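Local coordinates for membrane lipoprotein family protein (Aeropyrum pernix, PDB 4PEV) that binds adenosine between its two lobes and probably serves as the solute-binding component of an ABC transporter, at residues Ser164-Ile177 with Trp372-Lys385. Residues are numbered along the deposited sequence; the frame is centred on the assembly and turned at random.
Sequences SLVGIIAADIANNI and WISNDGWRLVEELK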
loop_
_atom_site.group_PDB
_atom_site.type_symbol
_atom_site.label_atom_id
_atom_site.label_comp_id
_atom_site.label_asym_id
_atom_site.label_seq_id
_atom_site.Cartn_x
_atom_site.Cartn_y
_atom_site.Cartn_z
ATOM N N SER C 164 10.521 -0.154 3.350
ATOM C CA SER C 164 11.797 0.031 4.027
ATOM C C SER C 164 11.951 1.457 4.514
ATOM O O SER C 164 12.476 1.674 5.600
ATOM C CB SER C 164 12.989 -0.362 3.121
ATOM O OG SER C 164 13.139 0.493 1.991
ATOM N N LEU C 165 11.513 2.431 3.724
ATOM C CA LEU C 165 11.595 3.825 4.165
ATOM C C LEU C 165 10.699 4.025 5.375
ATOM O O LEU C 165 11.068 4.714 6.325
ATOM C CB LEU C 165 11.172 4.781 3.066
ATOM C CG LEU C 165 12.001 4.686 1.797
ATOM C CD1 LEU C 165 11.559 5.726 0.780
ATOM C CD2 LEU C 165 13.474 4.865 2.116
ATOM N N VAL C 166 9.524 3.406 5.325
ATOM C CA VAL C 166 8.561 3.454 6.406
ATOM C C VAL C 166 9.131 2.766 7.649
ATOM O O VAL C 166 8.955 3.258 8.761
ATOM C CB VAL C 166 7.216 2.823 5.949
ATOM C CG1 VAL C 166 6.356 2.395 7.127
ATOM C CG2 VAL C 166 6.458 3.792 5.050
ATOM N N GLY C 167 9.814 1.640 7.458
ATOM C CA GLY C 167 10.421 0.902 8.560
ATOM C C GLY C 167 11.382 1.761 9.349
ATOM O O GLY C 167 11.349 1.779 10.581
ATOM N N ILE C 168 12.232 2.490 8.630
ATOM C CA ILE C 168 13.182 3.424 9.235
ATOM C C ILE C 168 12.438 4.451 10.064
ATOM O O ILE C 168 12.807 4.707 11.202
ATOM C CB ILE C 168 14.040 4.136 8.162
ATOM C CG1 ILE C 168 15.116 3.192 7.636
ATOM C CG2 ILE C 168 14.727 5.378 8.705
ATOM C CD1 ILE C 168 15.619 3.600 6.274
ATOM N N ILE C 169 11.385 5.025 9.495
ATOM C CA ILE C 169 10.608 6.059 10.178
ATOM C C ILE C 169 9.966 5.553 11.475
ATOM O O ILE C 169 9.997 6.233 12.508
ATOM C CB ILE C 169 9.481 6.609 9.282
ATOM C CG1 ILE C 169 10.049 7.294 8.030
ATOM C CG2 ILE C 169 8.586 7.575 10.071
ATOM C CD1 ILE C 169 10.741 8.613 8.310
ATOM N N ALA C 170 9.372 4.370 11.410
ATOM C CA ALA C 170 8.635 3.838 12.533
ATOM C C ALA C 170 9.596 3.422 13.630
ATOM O O ALA C 170 9.311 3.581 14.803
ATOM C CB ALA C 170 7.786 2.663 12.086
ATOM N N ALA C 171 10.744 2.887 13.251
ATOM C CA ALA C 171 11.769 2.587 14.237
ATOM C C ALA C 171 12.193 3.855 14.947
ATOM O O ALA C 171 12.492 3.833 16.135
ATOM C CB ALA C 171 12.981 1.929 13.587
ATOM N N ASP C 172 12.213 4.957 14.212
ATOM C CA ASP C 172 12.677 6.221 14.754
ATOM C C ASP C 172 11.652 6.837 15.667
ATOM O O ASP C 172 12.002 7.379 16.713
ATOM C CB ASP C 172 13.007 7.206 13.635
ATOM C CG ASP C 172 13.494 8.538 14.164
ATOM O OD1 ASP C 172 14.564 8.585 14.838
ATOM O OD2 ASP C 172 12.793 9.543 13.902
ATOM N N ILE C 173 10.389 6.763 15.272
ATOM C CA ILE C 173 9.305 7.293 16.087
ATOM C C ILE C 173 9.183 6.495 17.370
ATOM O O ILE C 173 8.908 7.055 18.421
ATOM C CB ILE C 173 7.969 7.250 15.345
ATOM C CG1 ILE C 173 7.991 8.223 14.168
ATOM C CG2 ILE C 173 6.817 7.584 16.286
ATOM C CD1 ILE C 173 6.756 8.149 13.284
ATOM N N ALA C 174 9.400 5.190 17.286
ATOM C CA ALA C 174 9.321 4.325 18.454
ATOM C C ALA C 174 10.490 4.582 19.405
ATOM O O ALA C 174 10.332 4.602 20.625
ATOM C CB ALA C 174 9.309 2.874 18.015
ATOM N N ASN C 175 11.671 4.772 18.835
ATOM C CA ASN C 175 12.824 5.227 19.593
ATOM C C ASN C 175 12.566 6.531 20.351
ATOM O O ASN C 175 12.867 6.634 21.544
ATOM C CB ASN C 175 14.002 5.425 18.646
ATOM C CG ASN C 175 15.331 5.438 19.360
ATOM O OD1 ASN C 175 15.471 4.847 20.432
ATOM N ND2 ASN C 175 16.323 6.094 18.761
ATOM N N ASN C 176 12.005 7.526 19.666
ATOM C CA ASN C 176 11.692 8.800 20.320
ATOM C C ASN C 176 10.619 8.662 21.385
ATOM O O ASN C 176 10.669 9.346 22.406
ATOM C CB ASN C 176 11.249 9.857 19.316
ATOM C CG ASN C 176 12.281 10.101 18.245
ATOM O OD1 ASN C 176 13.471 10.215 18.521
ATOM N ND2 ASN C 176 11.831 10.165 17.006
ATOM N N ILE C 177 9.643 7.792 21.155
ATOM C CA ILE C 177 8.616 7.566 22.164
ATOM C C ILE C 177 9.247 6.965 23.415
ATOM O O ILE C 177 8.916 7.332 24.537
ATOM C CB ILE C 177 7.476 6.669 21.637
ATOM C CG1 ILE C 177 6.637 7.448 20.613
ATOM C CG2 ILE C 177 6.588 6.173 22.788
ATOM C CD1 ILE C 177 5.535 6.634 19.957
ATOM N N TRP C 372 8.140 14.318 16.410
ATOM C CA TRP C 372 8.357 12.876 16.625
ATOM C C TRP C 372 9.195 12.148 15.588
ATOM O O TRP C 372 9.378 10.938 15.695
ATOM C CB TRP C 372 7.021 12.166 16.775
ATOM C CG TRP C 372 6.286 12.588 17.980
ATOM C CD1 TRP C 372 5.242 13.439 18.025
ATOM C CD2 TRP C 372 6.538 12.183 19.327
ATOM N NE1 TRP C 372 4.809 13.594 19.317
ATOM C CE2 TRP C 372 5.590 12.832 20.140
ATOM C CE3 TRP C 372 7.467 11.329 19.925
ATOM C CZ2 TRP C 372 5.541 12.666 21.530
ATOM C CZ3 TRP C 372 7.429 11.165 21.310
ATOM C CH2 TRP C 372 6.468 11.834 22.098
ATOM N N ILE C 373 9.712 12.857 14.596
ATOM C CA ILE C 373 10.633 12.243 13.651
ATOM C C ILE C 373 11.936 13.042 13.689
ATOM O O ILE C 373 11.989 14.160 13.218
ATOM C CB ILE C 373 10.043 12.172 12.216
ATOM C CG1 ILE C 373 8.597 11.624 12.240
ATOM C CG2 ILE C 373 10.924 11.309 11.312
ATOM C CD1 ILE C 373 8.006 11.261 10.880
ATOM N N SER C 374 12.978 12.455 14.266
ATOM C CA SER C 374 14.291 13.104 14.362
ATOM C C SER C 374 14.922 13.319 12.983
ATOM O O SER C 374 14.505 12.702 11.986
ATOM C CB SER C 374 15.241 12.257 15.225
ATOM O OG SER C 374 15.677 11.084 14.537
ATOM N N ASN C 375 15.934 14.188 12.934
ATOM C CA ASN C 375 16.680 14.455 11.695
ATOM C C ASN C 375 17.504 13.255 11.240
ATOM O O ASN C 375 17.799 13.125 10.059
ATOM C CB ASN C 375 17.583 15.675 11.870
ATOM C CG ASN C 375 16.798 16.970 11.940
ATOM O OD1 ASN C 375 15.698 17.080 11.400
ATOM N ND2 ASN C 375 17.367 17.963 12.598
ATOM N N ASP C 376 17.884 12.402 12.193
ATOM C CA ASP C 376 18.553 11.141 11.903
ATOM C C ASP C 376 17.633 10.216 11.137
ATOM O O ASP C 376 18.079 9.525 10.227
ATOM C CB ASP C 376 18.991 10.443 13.193
ATOM C CG ASP C 376 20.143 11.151 13.889
ATOM O OD1 ASP C 376 21.085 11.613 13.204
ATOM O OD2 ASP C 376 20.104 11.243 15.137
ATOM N N GLY C 377 16.356 10.196 11.527
ATOM C CA GLY C 377 15.313 9.491 10.786
ATOM C C GLY C 377 15.305 9.877 9.315
ATOM O O GLY C 377 15.341 8.997 8.437
ATOM N N TRP C 378 15.295 11.188 9.057
ATOM C CA TRP C 378 15.277 11.749 7.694
ATOM C C TRP C 378 16.568 11.564 6.919
ATOM O O TRP C 378 16.551 11.401 5.697
ATOM C CB TRP C 378 14.960 13.243 7.744
ATOM C CG TRP C 378 13.551 13.528 8.148
ATOM C CD1 TRP C 378 13.127 14.287 9.206
ATOM C CD2 TRP C 378 12.373 13.032 7.507
ATOM N NE1 TRP C 378 11.753 14.304 9.253
ATOM C CE2 TRP C 378 11.265 13.541 8.222
ATOM C CE3 TRP C 378 12.144 12.203 6.391
ATOM C CZ2 TRP C 378 9.942 13.248 7.858
ATOM C CZ3 TRP C 378 10.835 11.913 6.029
ATOM C CH2 TRP C 378 9.749 12.432 6.763
ATOM N N ARG C 379 17.678 11.629 7.645
ATOM C CA ARG C 379 19.015 11.448 7.105
ATOM C C ARG C 379 19.101 10.010 6.603
ATOM O O ARG C 379 19.480 9.767 5.461
ATOM C CB ARG C 379 20.042 11.733 8.222
ATOM C CG ARG C 379 21.472 12.073 7.819
ATOM C CD ARG C 379 22.445 11.890 8.996
ATOM N NE ARG C 379 22.853 10.477 9.166
ATOM C CZ ARG C 379 22.765 9.744 10.290
ATOM N NH1 ARG C 379 22.299 10.249 11.431
ATOM N NH2 ARG C 379 23.173 8.475 10.280
ATOM N N LEU C 380 18.700 9.065 7.450
ATOM C CA LEU C 380 18.648 7.642 7.077
ATOM C C LEU C 380 17.638 7.307 5.972
ATOM O O LEU C 380 17.930 6.467 5.121
ATOM C CB LEU C 380 18.354 6.775 8.297
ATOM C CG LEU C 380 19.483 6.752 9.324
ATOM C CD1 LEU C 380 19.002 6.164 10.644
ATOM C CD2 LEU C 380 20.691 5.990 8.788
ATOM N N VAL C 381 16.452 7.931 5.999
ATOM C CA VAL C 381 15.484 7.827 4.888
ATOM C C VAL C 381 16.179 8.175 3.592
ATOM O O VAL C 381 16.210 7.375 2.674
ATOM C CB VAL C 381 14.272 8.780 5.056
ATOM C CG1 VAL C 381 13.505 8.941 3.743
ATOM C CG2 VAL C 381 13.338 8.286 6.159
ATOM N N GLU C 382 16.742 9.379 3.546
ATOM C CA GLU C 382 17.428 9.897 2.363
ATOM C C GLU C 382 18.616 9.017 1.918
ATOM O O GLU C 382 18.844 8.825 0.730
ATOM C CB GLU C 382 17.873 11.344 2.622
ATOM C CG GLU C 382 18.472 12.053 1.411
ATOM C CD GLU C 382 17.617 11.922 0.153
ATOM O OE1 GLU C 382 16.477 12.444 0.145
ATOM O OE2 GLU C 382 18.082 11.292 -0.831
ATOM N N GLU C 383 19.348 8.467 2.874
ATOM C CA GLU C 383 20.497 7.635 2.565
ATOM C C GLU C 383 20.074 6.291 2.008
ATOM O O GLU C 383 20.869 5.638 1.358
ATOM C CB GLU C 383 21.379 7.461 3.813
ATOM C CG GLU C 383 22.322 6.252 3.858
ATOM C CD GLU C 383 23.013 6.123 5.221
ATOM O OE1 GLU C 383 23.635 7.127 5.659
ATOM O OE2 GLU C 383 22.918 5.040 5.865
ATOM N N LEU C 384 18.841 5.857 2.265
ATOM C CA LEU C 384 18.361 4.594 1.700
ATOM C C LEU C 384 17.627 4.824 0.387
ATOM O O LEU C 384 17.809 4.085 -0.577
ATOM C CB LEU C 384 17.458 3.860 2.681
ATOM C CG LEU C 384 16.962 2.480 2.217
ATOM C CD1 LEU C 384 18.098 1.596 1.722
ATOM C CD2 LEU C 384 16.194 1.774 3.332
ATOM N N LYS C 385 16.789 5.849 0.362
ATOM C CA LYS C 385 16.112 6.284 -0.851
ATOM C C LYS C 385 17.107 6.432 -1.982
ATOM O O LYS C 385 16.827 6.030 -3.105
ATOM C CB LYS C 385 15.408 7.607 -0.566
ATOM C CG LYS C 385 14.913 8.426 -1.743
ATOM C CD LYS C 385 14.117 9.603 -1.175
ATOM C CE LYS C 385 14.306 10.908 -1.943
ATOM N NZ LYS C 385 13.095 11.248 -2.743
#
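Trp372, the last residue of helix 358-372, meets Asn176 and Ile177. Past a short turn, helix 375-389 runs antiparallel to helix 159-181, at 165° between the short segments. They pair in one lobe of the periplasmic-binding-protein fold, and helix 159-181 also lies against strands 248-254 and 277-282. Asn176 ND2 donates to Trp372 O at 2.9 Å, from above the carbonyl plane. The indole touches Ile177 CG1 through its CZ3 and CE3 corner and also meets Phe277. Ile373 lays CD1 on Ile169 CG2 (3.8 Å) and CG1 on Ile173 CG1. Ser374 is the N-cap, and Asp172 grips it twice. Ser374 N donates to Asp172 OD2 on the syn lone pair (2.9 Å), and Ser374 OG donates to Asp172 OD1 (2.8 Å). The same OG accepts from Gly377 N (3.2 Å), the capping bond. Asp172 CG stands anti to its own nitrogen (chi1 180°), which carries the carboxylate across to the cap. Replacing Asp172 by an alanine would probably leave Ser374 N without this acceptor and its hydroxyl freer to turn away from Gly377 N. Gly377 lies next to Asp172, CA to CA 5.8 Å. Trp378 takes Ile169 CD1 over one face of its six-membered ring. Ile168 is a knob among Gly377, Leu380, Val381 and Leu384. Val381 CG2 meets Ile169 CD1. Leu384 CD2 packs on Ile168 CD1 at 3.5 Å and lies beside Ser164 OG, which bonds back to Glu161 O.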